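Local coordinates for member of s1p family of ribosomal proteins (Pyrococcus furiosus, PDB 5YH1), which probably acts as an exonuclease of the DHH family, with manganese bound in this DHH part of a longer protein that also carries nucleic-acid-binding and zinc-finger regions, at residues G68-V73 with E278-T283; P222-T227 with K254-V259. All coordinates share one frame; numbering follows the deposited sequence.

Contact 1 of 2, residues G68-V73 with E278-T283; sequences GYTAGV and EILLIT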
# COMPACT_ATOMS: atom_id res chain seq x y z
N GLY A 68 -14.66 4.24 -17.64
CA GLY A 68 -15.06 3.44 -16.47
C GLY A 68 -15.65 4.23 -15.32
O GLY A 68 -16.68 3.84 -14.77
N TYR A 69 -14.99 5.33 -14.93
CA TYR A 69 -15.52 6.19 -13.87
C TYR A 69 -16.88 6.73 -14.29
O TYR A 69 -17.84 6.72 -13.52
CB TYR A 69 -14.57 7.36 -13.55
CG TYR A 69 -13.56 7.03 -12.47
CD1 TYR A 69 -13.86 7.20 -11.13
CD2 TYR A 69 -12.30 6.56 -12.79
CE1 TYR A 69 -12.94 6.88 -10.14
CE2 TYR A 69 -11.37 6.25 -11.80
CZ TYR A 69 -11.70 6.41 -10.48
OH TYR A 69 -10.78 6.10 -9.50
N THR A 70 -16.96 7.22 -15.52
CA THR A 70 -18.22 7.79 -16.01
C THR A 70 -19.34 6.75 -15.93
O THR A 70 -20.43 7.04 -15.44
CB THR A 70 -18.06 8.34 -17.43
OG1 THR A 70 -16.99 9.28 -17.45
CG2 THR A 70 -19.33 9.04 -17.88
N ALA A 71 -19.05 5.54 -16.38
CA ALA A 71 -20.01 4.44 -16.34
C ALA A 71 -20.43 4.11 -14.92
O ALA A 71 -21.61 4.00 -14.61
CB ALA A 71 -19.43 3.21 -17.02
N GLY A 72 -19.44 3.98 -14.04
CA GLY A 72 -19.73 3.68 -12.64
C GLY A 72 -20.57 4.75 -11.98
O GLY A 72 -21.52 4.43 -11.24
N VAL A 73 -20.23 6.01 -12.24
CA VAL A 73 -20.94 7.12 -11.60
C VAL A 73 -22.35 7.26 -12.17
O VAL A 73 -23.29 7.58 -11.44
CB VAL A 73 -20.14 8.45 -11.67
CG1 VAL A 73 -20.96 9.61 -11.13
CG2 VAL A 73 -18.85 8.31 -10.89
N GLU A 278 -18.39 16.24 -9.37
CA GLU A 278 -18.24 17.65 -9.70
C GLU A 278 -17.57 17.81 -11.05
O GLU A 278 -17.99 18.63 -11.87
CB GLU A 278 -17.40 18.38 -8.64
CG GLU A 278 -17.93 18.28 -7.22
CD GLU A 278 -19.28 18.94 -7.04
OE1 GLU A 278 -19.77 19.62 -7.96
OE2 GLU A 278 -19.87 18.78 -5.95
N ILE A 279 -16.54 17.01 -11.29
CA ILE A 279 -15.84 17.04 -12.56
C ILE A 279 -16.77 16.60 -13.71
O ILE A 279 -16.72 17.17 -14.80
CB ILE A 279 -14.58 16.16 -12.51
CG1 ILE A 279 -13.58 16.74 -11.50
CG2 ILE A 279 -13.93 16.04 -13.88
CD1 ILE A 279 -12.50 15.77 -11.09
N LEU A 280 -17.63 15.62 -13.44
CA LEU A 280 -18.55 15.09 -14.45
C LEU A 280 -19.81 15.94 -14.67
O LEU A 280 -20.63 15.61 -15.53
CB LEU A 280 -18.99 13.67 -14.06
CG LEU A 280 -17.95 12.58 -14.22
CD1 LEU A 280 -18.51 11.29 -13.64
CD2 LEU A 280 -17.52 12.40 -15.67
N LEU A 281 -19.96 17.00 -13.86
CA LEU A 281 -21.05 17.96 -13.95
C LEU A 281 -22.40 17.31 -13.68
O LEU A 281 -23.33 17.47 -14.45
CB LEU A 281 -21.06 18.67 -15.32
CG LEU A 281 -21.87 19.99 -15.39
CD1 LEU A 281 -21.06 21.14 -14.83
CD2 LEU A 281 -22.28 20.33 -16.81
N ILE A 282 -22.52 16.55 -12.58
CA ILE A 282 -23.82 15.96 -12.25
C ILE A 282 -24.42 16.51 -10.97
O ILE A 282 -25.47 16.04 -10.54
CB ILE A 282 -23.79 14.42 -12.20
CG1 ILE A 282 -22.92 13.91 -11.05
CG2 ILE A 282 -23.31 13.86 -13.53
CD1 ILE A 282 -23.16 12.46 -10.73
N THR A 283 -23.76 17.48 -10.36
CA THR A 283 -24.33 18.22 -9.26
C THR A 283 -24.75 19.58 -9.81
O THR A 283 -24.35 19.99 -10.91
CB THR A 283 -23.31 18.44 -8.12
OG1 THR A 283 -22.32 19.39 -8.51
CG2 THR A 283 -22.61 17.14 -7.75

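Contact 2 of 2, residues P222-T227 with K254-V259; sequences PAIAGT and KKIAEV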
# COMPACT_ATOMS: atom_id res chain seq x y z
N PRO A 222 -22.49 10.08 -21.48
CA PRO A 222 -21.97 9.34 -22.63
C PRO A 222 -20.99 10.12 -23.52
O PRO A 222 -20.06 9.54 -24.07
CB PRO A 222 -23.23 8.96 -23.40
CG PRO A 222 -24.29 8.88 -22.36
CD PRO A 222 -23.96 9.94 -21.35
N ALA A 223 -21.20 11.43 -23.65
CA ALA A 223 -20.27 12.28 -24.39
C ALA A 223 -18.90 12.34 -23.73
O ALA A 223 -17.88 12.31 -24.41
CB ALA A 223 -20.84 13.69 -24.54
N ILE A 224 -18.88 12.42 -22.40
CA ILE A 224 -17.62 12.41 -21.64
C ILE A 224 -16.91 11.06 -21.81
O ILE A 224 -15.73 10.99 -22.15
CB ILE A 224 -17.85 12.75 -20.15
CG1 ILE A 224 -18.34 14.19 -20.00
CG2 ILE A 224 -16.57 12.60 -19.35
CD1 ILE A 224 -18.85 14.56 -18.63
N ALA A 225 -17.67 9.97 -21.62
CA ALA A 225 -17.12 8.62 -21.72
C ALA A 225 -16.53 8.34 -23.09
O ALA A 225 -15.40 7.84 -23.20
CB ALA A 225 -18.19 7.60 -21.39
N GLY A 226 -17.29 8.69 -24.14
CA GLY A 226 -16.82 8.52 -25.53
C GLY A 226 -15.60 9.34 -25.86
O GLY A 226 -14.75 8.91 -26.64
N THR A 227 -15.50 10.53 -25.28
CA THR A 227 -14.31 11.36 -25.43
C THR A 227 -13.12 10.66 -24.79
O THR A 227 -12.07 10.53 -25.41
CB THR A 227 -14.52 12.76 -24.82
OG1 THR A 227 -15.64 13.39 -25.46
CG2 THR A 227 -13.28 13.62 -25.01
N LYS A 254 -12.78 17.10 -23.73
CA LYS A 254 -11.40 16.63 -23.70
C LYS A 254 -10.65 17.02 -22.42
O LYS A 254 -9.89 16.22 -21.88
CB LYS A 254 -10.64 17.15 -24.91
CG LYS A 254 -10.98 16.37 -26.16
CD LYS A 254 -10.27 16.92 -27.38
CE LYS A 254 -10.39 15.95 -28.55
NZ LYS A 254 -10.39 16.68 -29.85
N LYS A 255 -10.89 18.25 -21.95
CA LYS A 255 -10.28 18.74 -20.72
C LYS A 255 -10.78 17.93 -19.53
O LYS A 255 -9.99 17.54 -18.67
CB LYS A 255 -10.63 20.21 -20.48
CG LYS A 255 -9.97 21.23 -21.40
CD LYS A 255 -10.48 22.61 -21.01
CE LYS A 255 -9.61 23.75 -21.51
NZ LYS A 255 -9.44 23.67 -22.98
N ILE A 256 -12.10 17.71 -19.49
CA ILE A 256 -12.72 16.88 -18.45
C ILE A 256 -12.11 15.48 -18.42
O ILE A 256 -11.73 14.98 -17.35
CB ILE A 256 -14.25 16.82 -18.60
CG1 ILE A 256 -14.86 18.16 -18.21
CG2 ILE A 256 -14.84 15.72 -17.71
CD1 ILE A 256 -16.32 18.32 -18.57
N ALA A 257 -12.00 14.84 -19.59
CA ALA A 257 -11.41 13.50 -19.64
C ALA A 257 -9.96 13.50 -19.14
O ALA A 257 -9.55 12.59 -18.40
CB ALA A 257 -11.47 12.93 -21.05
N GLU A 258 -9.18 14.50 -19.56
CA GLU A 258 -7.77 14.58 -19.15
C GLU A 258 -7.65 14.82 -17.65
O GLU A 258 -6.77 14.27 -17.00
CB GLU A 258 -7.02 15.67 -19.92
CG GLU A 258 -6.83 15.36 -21.41
CD GLU A 258 -5.76 14.32 -21.71
OE1 GLU A 258 -5.06 13.84 -20.79
OE2 GLU A 258 -5.60 13.99 -22.89
N VAL A 259 -8.55 15.64 -17.11
CA VAL A 259 -8.59 15.88 -15.68
C VAL A 259 -8.91 14.61 -14.89
O VAL A 259 -8.25 14.32 -13.89
CB VAL A 259 -9.57 17.01 -15.31
CG1 VAL A 259 -9.81 17.06 -13.82
CG2 VAL A 259 -9.02 18.36 -15.79

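Contact 1 of 2, residues G68-V73 with E278-T283
Leu280 meets Val73 and Thr70 where, within the DHH domain, a Schellman motif closing the short helix 276-279 lies against helix 66-86. Leu281, the first residue to leave helical geometry, has a positive phi of 63°, and its N bonds back to Glu278 O at 3.2 Å. The reversal leaves Leu280 and Ile282, the residues flanking Leu281, both with their CB directed at helix 66-86.

Leu280 can be followed outward from its backbone. CB leads toward the helix, and chi1 of -73° sets CG anti to the carbonyl carbon, with the fork at CG opening over the helix surface. One prong, CD1, settles on the branch of Val73: Val73 CB is 3.8 Å from Leu280 CD1, and Val73 CG1 is 3.9 Å from the same atom; the two side chains reach for each other tip to tip. The other prong, Leu280 CD2, comes to 3.6 Å from Thr70 OG1, a van der Waals approach of a methyl to a hydroxyl whose hydrogen bond goes to Thr66 O, one turn earlier in its own helix. The pairing of Thr70 with the backbone thus satisfies a buried polar atom at an otherwise apolar interface. Ile224 and Ile260 also pack on Leu280, bringing in helices 221-229 and 250-267.

Thr70 is only one helical turn from the manganese ligand Asp67, and its side chain lies about 9 Å from the bound ion, which places this packing near, but not in, the metal site. Farther along the turn, Thr283 OG1 donates to Glu278 OE1 at 2.6 Å, from above the carboxylate plane. Beside Leu280, the Ile282 side chain slants across Val73, Ile282 CD1 lying 3.6 Å from Val73 CG1.

Contact 2 of 2, residues P222-T227 with K254-V259
With chi1 at -58°, Thr227 turns its CG2 anti to the backbone N and out toward helix 250-267, while OG1 folds back beside that N. Ile224, one turn earlier, has the same disposition of its branch methyl, as does Ile256 across the interface, and the two CG2 atoms meet at 3.9 Å with the isoleucine side chains crossing at about a right angle. Thr227 CG2 sits against the start of the facing segment, 3.7 Å from Lys254 N and 3.8 Å from Lys254 CG. The lysine touches through its backbone N and CG; beyond CG its chain runs on extended. Ala257 CB, one turn on, lies 4.4 Å from Thr227 CG2, a looser approach. Within the DHH domain, these contacts pack helix 221-229 against helix 250-267, their local axes 8.9 Å apart and crossing at -68°. Thr227 OG1 is meanwhile hydrogen-bonded to Ala223 O at 2.7 Å; that carbonyl also accepts from Thr227 N, the two donors arriving from opposite faces of its plane. Replacing Thr227 with a serine would probably open a gap beside Lys254 CG and Ala257 CB, where the methyl had filled the crossing. Helix 221-229 ends in the manganese ligand Asp229, two residues past Thr227, and Phe236 of helix 234-245 packs on the Thr227 side chain as well.

Overall arrangement
Contacts 1 and 2 lie with their centres 10 Å apart. Along the sequence, helix 66-86 comes first, then helices 221-229 and 250-267 of contact 2, and finally the turn after helix 276-279, so both segments of contact 2 fall between those of contact 1. The two are joined directly: Ile224 CD1 lies 3.7 Å from Leu280 O, and Ile279 O lies 3.8 Å from Ile256 CG2. Ile224 and Leu280 tie the two contacts into one packed region, made of helices 66-86, 221-229 and 250-267 and the turn after helix 276-279. Manganese ligands Asp67 and Asp229 belong to helices 66-86 and 221-229, which links this packing to the metal site.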